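Local coordinates for protein ribonucleoside-diphosphate reductase (Pseudomonas aeruginosa, PDB 5IM3) that probably reduces ribonucleoside diphosphates to the deoxyribonucleotides needed for DNA synthesis, and binds dATP as an allosteric effector, at residues 77-82 against 108-112; 685-690 against 865-870; 692-696 against 765-769. The contacts are given in a common frame with arbitrary orientation. Numbering follows the deposited sequence.

Overall arrangement
Contact 1 comes first along the chain, in the first of the two ATP cones, joining helices 69-88 and 98-111 near bound dATP. Contacts 2 and 3 lie in the catalytic barrel domain, on the opposite side of the chain's centre; their centres are about 72 and 76 Å from that of contact 1. With nearest atoms about 54 and 57 Å away, contact 1 is spatially separate from both. Contacts 2 and 3 share helix 679-707, have centres about 9 Å apart and touch, as between M689 SD and M767 CE at 3.4 Å. Contact 3 is nested in the loop closed by contact 2, so successive parts of one helix receive two distant chain segments.

Contact 1: 77-82 against 108-112; sequences RLTEQV and ALMRA
Residues 77-82 are helical throughout, within helix 69-88, while 108-111 form the end of helix 98-111 and A112 (phi/psi -80/4) begins the following turn. The two short segments cross obliquely, with opposed senses. Their closest backbone approach is 5.8 Å between L78 CA and A108 CA, which A108, with only a methyl, allows.

The apolar contacts centre on L78 and A108, whose CA-to-CB bonds point toward the opposite segment. L78 (chi1 m, chi2 t) places CD2 3.5 Å from A108 O, 4.0 Å from A108 CB and 4.1 Å from A112 CB. L78 CD1 meets L109 CD2 at 3.5 Å, although the L109 CA-to-CB bond points away. V82 (chi1 t) adds CG2 at 3.8 Å from A108 CB.

This is oblique helix-helix packing within the first ATP cone, a regulatory nucleotide-binding domain. L109 also packs on F57 and Y121, the latter lining both dATP pockets, and the V82 side chain lies about 7 Å from a bound dATP.

Two polar side chains flank the apolar patch through van der Waals contact. Q81 (chi1 p, chi2 t) sets NE2 3.5 Å from A108 CB, and R77, extended through chi2, has its guanidinium edge against A112, with NH2 3.9 Å from CB. Beyond the pair, M110 packs on M110 of the second subunit.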
# COMPACT_ATOMS: atom_id res chain seq x y z
N ARG A 77 -17.85 -37.72 38.19
CA ARG A 77 -17.49 -36.54 37.42
C ARG A 77 -17.99 -36.65 35.99
O ARG A 77 -18.56 -35.69 35.45
CB ARG A 77 -15.97 -36.34 37.44
CG ARG A 77 -15.49 -35.10 36.70
CD ARG A 77 -13.98 -34.99 36.72
NE ARG A 77 -13.33 -36.14 36.10
CZ ARG A 77 -13.21 -36.32 34.79
NH1 ARG A 77 -13.70 -35.42 33.94
NH2 ARG A 77 -12.60 -37.40 34.32
N LEU A 78 -17.81 -37.82 35.37
CA LEU A 78 -18.33 -38.03 34.02
C LEU A 78 -19.85 -37.99 34.00
O LEU A 78 -20.45 -37.40 33.10
CB LEU A 78 -17.82 -39.36 33.47
CG LEU A 78 -16.30 -39.53 33.37
CD1 LEU A 78 -15.97 -40.95 32.97
CD2 LEU A 78 -15.71 -38.54 32.38
N THR A 79 -20.49 -38.60 35.00
CA THR A 79 -21.94 -38.58 35.08
C THR A 79 -22.47 -37.16 35.23
O THR A 79 -23.54 -36.84 34.70
CB THR A 79 -22.43 -39.45 36.24
OG1 THR A 79 -21.99 -40.80 36.05
CG2 THR A 79 -23.95 -39.43 36.34
N GLU A 80 -21.74 -36.31 35.95
CA GLU A 80 -22.21 -34.95 36.18
C GLU A 80 -22.20 -34.13 34.90
O GLU A 80 -23.19 -33.46 34.57
CB GLU A 80 -21.34 -34.28 37.25
CG GLU A 80 -21.54 -32.77 37.38
CD GLU A 80 -22.98 -32.38 37.66
OE1 GLU A 80 -23.76 -33.26 38.09
OE2 GLU A 80 -23.32 -31.20 37.46
N GLN A 81 -21.10 -34.16 34.15
CA GLN A 81 -21.02 -33.38 32.92
C GLN A 81 -21.93 -33.94 31.83
O GLN A 81 -22.24 -33.22 30.88
CB GLN A 81 -19.57 -33.30 32.43
CG GLN A 81 -18.91 -34.63 32.14
CD GLN A 81 -17.41 -34.49 31.92
OE1 GLN A 81 -16.76 -33.65 32.54
NE2 GLN A 81 -16.86 -35.32 31.04
N VAL A 82 -22.36 -35.19 31.95
CA VAL A 82 -23.39 -35.71 31.06
C VAL A 82 -24.75 -35.15 31.45
O VAL A 82 -25.46 -34.55 30.63
CB VAL A 82 -23.39 -37.25 31.06
CG1 VAL A 82 -24.66 -37.80 30.40
CG2 VAL A 82 -22.15 -37.78 30.34
N ALA A 108 -18.12 -38.31 27.03
CA ALA A 108 -17.45 -37.92 28.27
C ALA A 108 -16.23 -38.79 28.54
O ALA A 108 -15.16 -38.29 28.89
CB ALA A 108 -18.44 -37.99 29.44
N LEU A 109 -16.38 -40.11 28.38
CA LEU A 109 -15.24 -41.01 28.54
C LEU A 109 -14.12 -40.64 27.57
O LEU A 109 -12.94 -40.65 27.93
CB LEU A 109 -15.67 -42.46 28.33
CG LEU A 109 -16.40 -43.14 29.49
CD1 LEU A 109 -17.14 -44.38 29.00
CD2 LEU A 109 -15.41 -43.50 30.59
N MET A 110 -14.48 -40.32 26.32
CA MET A 110 -13.48 -40.07 25.29
C MET A 110 -12.74 -38.75 25.53
O MET A 110 -11.52 -38.69 25.40
CB MET A 110 -14.13 -40.08 23.92
CG MET A 110 -14.57 -41.45 23.46
SD MET A 110 -15.39 -41.38 21.86
CE MET A 110 -15.84 -43.10 21.61
N ARG A 111 -13.47 -37.68 25.85
CA ARG A 111 -12.82 -36.40 26.08
C ARG A 111 -11.91 -36.44 27.30
O ARG A 111 -10.97 -35.64 27.38
CB ARG A 111 -13.85 -35.28 26.24
CG ARG A 111 -14.65 -34.99 24.98
CD ARG A 111 -15.39 -33.66 25.08
NE ARG A 111 -14.55 -32.54 24.64
CZ ARG A 111 -14.65 -31.94 23.46
NH1 ARG A 111 -15.56 -32.32 22.56
NH2 ARG A 111 -13.84 -30.93 23.16
N ALA A 112 -12.17 -37.34 28.24
CA ALA A 112 -11.30 -37.54 29.39
C ALA A 112 -10.08 -38.40 29.08
O ALA A 112 -9.31 -38.71 29.99
CB ALA A 112 -12.09 -38.19 30.53

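Contact 2: 685-690 against 865-870; sequences ADQSME and RRQKWI
Helical residues 685-690 pack against 865-870, which continue from helix 856-866 with turn-like angles through W869 and become extended at I870 (phi/psi -90/133). The segments advance in the same sense: D686 CA lies 5.0 Å from R865 CA, and E690 CA 5.8 Å from W869 CA.

D686 (chi1 t) is the polar hub. D686 OD1 accepts a hydrogen bond from W869 NE1 (2.9 Å, 158°); D686 OD2 forms a salt bridge with K868 NZ (2.8 Å) and a longer, weak one with R865 NH1 (3.4 Å). K868 also pairs with D743. The E690 carboxylate is satisfied by T747 and W750; separately, E690 CG makes a CH-pi contact 3.5 Å from the centroid of the W869 six-membered ring, 9° off the normal. R866 NE bonds Q874, while its CG packs 3.5 Å from M689 CG. M689 SD meets I870 CG1 at 3.8 Å.

This largely buried contact, with its D686-R865-K868 salt-bridge network, joins helices 679-707 and 856-866 in the barrel domain, helix 724-735 touching K868 and W869.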
# COMPACT_ATOMS: atom_id res chain seq x y z
N ALA A 685 2.74 -32.52 -30.92
CA ALA A 685 2.05 -31.38 -31.51
C ALA A 685 2.62 -31.05 -32.89
O ALA A 685 1.88 -30.70 -33.81
CB ALA A 685 2.16 -30.16 -30.60
N ASP A 686 3.94 -31.17 -33.04
CA ASP A 686 4.58 -30.91 -34.33
C ASP A 686 4.15 -31.94 -35.36
O ASP A 686 3.67 -31.58 -36.45
CB ASP A 686 6.10 -30.92 -34.15
CG ASP A 686 6.84 -30.45 -35.39
OD1 ASP A 686 6.34 -30.65 -36.51
OD2 ASP A 686 7.94 -29.88 -35.23
N GLN A 687 4.31 -33.23 -35.04
CA GLN A 687 4.11 -34.28 -36.04
C GLN A 687 2.64 -34.50 -36.35
O GLN A 687 2.30 -34.82 -37.49
CB GLN A 687 4.75 -35.57 -35.54
CG GLN A 687 6.24 -35.45 -35.29
CD GLN A 687 6.82 -36.67 -34.62
OE1 GLN A 687 7.64 -36.56 -33.71
NE2 GLN A 687 6.39 -37.85 -35.06
N SER A 688 1.75 -34.35 -35.37
CA SER A 688 0.33 -34.53 -35.64
C SER A 688 -0.18 -33.44 -36.58
O SER A 688 -1.01 -33.72 -37.46
CB SER A 688 -0.46 -34.54 -34.33
OG SER A 688 -0.14 -33.42 -33.53
N MET A 689 0.30 -32.21 -36.42
CA MET A 689 -0.09 -31.15 -37.34
C MET A 689 0.50 -31.37 -38.72
O MET A 689 -0.16 -31.11 -39.74
CB MET A 689 0.33 -29.79 -36.80
CG MET A 689 -0.82 -28.98 -36.22
SD MET A 689 -2.15 -28.74 -37.41
CE MET A 689 -3.56 -29.23 -36.42
N GLU A 690 1.75 -31.85 -38.79
CA GLU A 690 2.36 -32.15 -40.08
C GLU A 690 1.57 -33.22 -40.82
O GLU A 690 1.43 -33.16 -42.05
CB GLU A 690 3.81 -32.59 -39.88
CG GLU A 690 4.57 -32.84 -41.17
CD GLU A 690 5.95 -33.42 -40.94
OE1 GLU A 690 6.28 -33.74 -39.78
OE2 GLU A 690 6.70 -33.57 -41.93
N ARG A 865 5.29 -24.92 -33.21
CA ARG A 865 5.53 -26.00 -34.15
C ARG A 865 4.28 -26.39 -34.92
O ARG A 865 4.37 -26.84 -36.06
CB ARG A 865 6.09 -27.22 -33.42
CG ARG A 865 7.58 -27.10 -33.14
CD ARG A 865 7.90 -27.71 -31.81
NE ARG A 865 9.30 -27.57 -31.44
CZ ARG A 865 10.26 -28.42 -31.79
NH1 ARG A 865 9.98 -29.48 -32.54
NH2 ARG A 865 11.51 -28.21 -31.40
N ARG A 866 3.10 -26.22 -34.32
CA ARG A 866 1.87 -26.42 -35.07
C ARG A 866 1.74 -25.37 -36.17
O ARG A 866 1.30 -25.68 -37.29
CB ARG A 866 0.66 -26.37 -34.14
CG ARG A 866 0.48 -27.63 -33.31
CD ARG A 866 -0.82 -27.60 -32.52
NE ARG A 866 -0.81 -26.55 -31.51
CZ ARG A 866 -0.49 -26.72 -30.24
NH1 ARG A 866 -0.15 -27.93 -29.78
NH2 ARG A 866 -0.50 -25.69 -29.41
N GLN A 867 2.16 -24.14 -35.88
CA GLN A 867 2.04 -23.05 -36.84
C GLN A 867 2.93 -23.24 -38.07
O GLN A 867 2.72 -22.56 -39.08
CB GLN A 867 2.38 -21.71 -36.17
CG GLN A 867 2.04 -20.48 -36.99
CD GLN A 867 0.59 -20.45 -37.43
OE1 GLN A 867 -0.31 -20.19 -36.63
NE2 GLN A 867 0.35 -20.72 -38.71
N LYS A 868 3.91 -24.14 -38.00
CA LYS A 868 4.75 -24.38 -39.17
C LYS A 868 3.96 -25.00 -40.31
O LYS A 868 4.33 -24.84 -41.48
CB LYS A 868 5.91 -25.30 -38.81
CG LYS A 868 6.61 -24.96 -37.52
CD LYS A 868 7.83 -25.83 -37.31
CE LYS A 868 7.51 -27.32 -37.39
NZ LYS A 868 8.73 -28.16 -37.24
N TRP A 869 2.89 -25.72 -39.99
CA TRP A 869 2.13 -26.47 -40.97
C TRP A 869 0.79 -25.83 -41.29
O TRP A 869 0.17 -26.20 -42.29
CB TRP A 869 1.92 -27.90 -40.47
CG TRP A 869 3.18 -28.52 -39.95
CD1 TRP A 869 3.51 -28.74 -38.65
CD2 TRP A 869 4.30 -28.98 -40.73
NE1 TRP A 869 4.76 -29.32 -38.57
CE2 TRP A 869 5.26 -29.47 -39.83
CE3 TRP A 869 4.57 -29.02 -42.10
CZ2 TRP A 869 6.47 -30.01 -40.26
CZ3 TRP A 869 5.77 -29.55 -42.52
CH2 TRP A 869 6.71 -30.03 -41.60
N ILE A 870 0.33 -24.90 -40.47
CA ILE A 870 -0.97 -24.26 -40.65
C ILE A 870 -0.80 -23.04 -41.54
O ILE A 870 0.12 -22.24 -41.33
CB ILE A 870 -1.58 -23.89 -39.29
CG1 ILE A 870 -1.78 -25.15 -38.44
CG2 ILE A 870 -2.90 -23.14 -39.46
CD1 ILE A 870 -2.15 -24.89 -37.00

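Contact 3: 692-696 against 765-769; sequences ISYYA and NIMAI
Residues 692-696 form a turn of helix 679-707, closed by a short A696 N to I692 O bond of 2.7 Å; residues 765-769 are mostly extended and run in roughly the opposite direction. The register follows: A696 CA is 6.8 Å from I766 CA, and S693 CA 7.5 Å from M767 CA.

N765 enters with extended angles (-134/146). I766 interrupts the extension (-116/-48) and points its CA-to-CB bond toward the helix; with chi1 m, I766 CG2 lies 3.5 Å from A696 CB. The I766 and M767 amides both donate to the D871 carboxylate, one to each oxygen. M767, extended again (-120/142), supplies the largest buried area here. The m, t, p rotamer of M767 places its SD 3.6 Å from S693 CA and 3.7 Å from S693 CB, while its CG lies 4.3 Å from A696 CB and its CE 4.3 Å from I692 CG2. A768 and I769 continue the extension.

L660 pairs through its backbone with both I766 and A768, the pattern of parallel strands. Although 765-769 is not a regular strand, it thus runs beside strand 659-663, consistent with a place in the ten-stranded alpha-beta barrel, with helix 679-707 packed against it and helix 620-640 touching I692 and A696.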
# COMPACT_ATOMS: atom_id res chain seq x y z
N ILE A 692 -1.82 -34.05 -40.37
CA ILE A 692 -3.09 -33.46 -40.79
C ILE A 692 -2.86 -32.50 -41.96
O ILE A 692 -3.62 -32.48 -42.93
CB ILE A 692 -3.76 -32.75 -39.60
CG1 ILE A 692 -4.09 -33.76 -38.50
CG2 ILE A 692 -5.03 -32.03 -40.05
CD1 ILE A 692 -4.62 -33.15 -37.23
N SER A 693 -1.79 -31.70 -41.88
CA SER A 693 -1.52 -30.72 -42.93
C SER A 693 -1.31 -31.40 -44.28
O SER A 693 -1.87 -30.98 -45.30
CB SER A 693 -0.29 -29.90 -42.57
OG SER A 693 0.19 -29.20 -43.70
N TYR A 694 -0.49 -32.46 -44.31
CA TYR A 694 -0.26 -33.20 -45.54
C TYR A 694 -1.58 -33.68 -46.13
O TYR A 694 -1.86 -33.47 -47.32
CB TYR A 694 0.67 -34.37 -45.26
CG TYR A 694 1.18 -35.09 -46.49
CD1 TYR A 694 0.42 -36.07 -47.11
CD2 TYR A 694 2.42 -34.79 -47.03
CE1 TYR A 694 0.87 -36.73 -48.23
CE2 TYR A 694 2.89 -35.45 -48.16
CZ TYR A 694 2.11 -36.41 -48.75
OH TYR A 694 2.57 -37.07 -49.87
N TYR A 695 -2.42 -34.32 -45.31
CA TYR A 695 -3.68 -34.86 -45.79
C TYR A 695 -4.64 -33.75 -46.21
O TYR A 695 -5.31 -33.86 -47.24
CB TYR A 695 -4.31 -35.74 -44.71
CG TYR A 695 -3.44 -36.93 -44.36
CD1 TYR A 695 -2.79 -37.64 -45.36
CD2 TYR A 695 -3.26 -37.32 -43.04
CE1 TYR A 695 -2.01 -38.72 -45.07
CE2 TYR A 695 -2.47 -38.40 -42.74
CZ TYR A 695 -1.85 -39.09 -43.77
OH TYR A 695 -1.06 -40.16 -43.49
N ALA A 696 -4.71 -32.67 -45.43
CA ALA A 696 -5.60 -31.57 -45.79
C ALA A 696 -5.18 -30.96 -47.12
O ALA A 696 -6.02 -30.74 -48.01
CB ALA A 696 -5.59 -30.51 -44.68
N ASN A 765 -6.98 -21.27 -48.46
CA ASN A 765 -6.54 -21.59 -47.12
C ASN A 765 -7.28 -22.84 -46.66
O ASN A 765 -8.44 -23.05 -47.02
CB ASN A 765 -6.79 -20.43 -46.14
CG ASN A 765 -5.85 -19.25 -46.37
OD1 ASN A 765 -4.83 -19.11 -45.71
ND2 ASN A 765 -6.22 -18.38 -47.32
N ILE A 766 -6.60 -23.68 -45.88
CA ILE A 766 -7.11 -24.99 -45.50
C ILE A 766 -7.35 -25.09 -44.00
O ILE A 766 -8.39 -25.58 -43.56
CB ILE A 766 -6.16 -26.12 -45.96
CG1 ILE A 766 -5.66 -25.90 -47.40
CG2 ILE A 766 -6.87 -27.46 -45.86
CD1 ILE A 766 -6.70 -26.13 -48.44
N MET A 767 -6.38 -24.66 -43.19
CA MET A 767 -6.32 -25.02 -41.78
C MET A 767 -6.38 -23.80 -40.89
O MET A 767 -5.80 -22.75 -41.19
CB MET A 767 -5.04 -25.80 -41.49
CG MET A 767 -4.86 -27.01 -42.38
SD MET A 767 -3.17 -27.59 -42.35
CE MET A 767 -3.10 -28.27 -40.69
N ALA A 768 -7.08 -23.95 -39.77
CA ALA A 768 -7.13 -22.95 -38.71
C ALA A 768 -7.68 -23.63 -37.47
O ALA A 768 -8.67 -24.36 -37.55
CB ALA A 768 -8.01 -21.76 -39.12
N ILE A 769 -7.03 -23.40 -36.33
CA ILE A 769 -7.44 -24.00 -35.06
C ILE A 769 -8.22 -22.94 -34.30
O ILE A 769 -7.65 -22.00 -33.73
CB ILE A 769 -6.24 -24.51 -34.26
CG1 ILE A 769 -5.48 -25.58 -35.05
CG2 ILE A 769 -6.70 -25.09 -32.92
CD1 ILE A 769 -4.21 -26.06 -34.37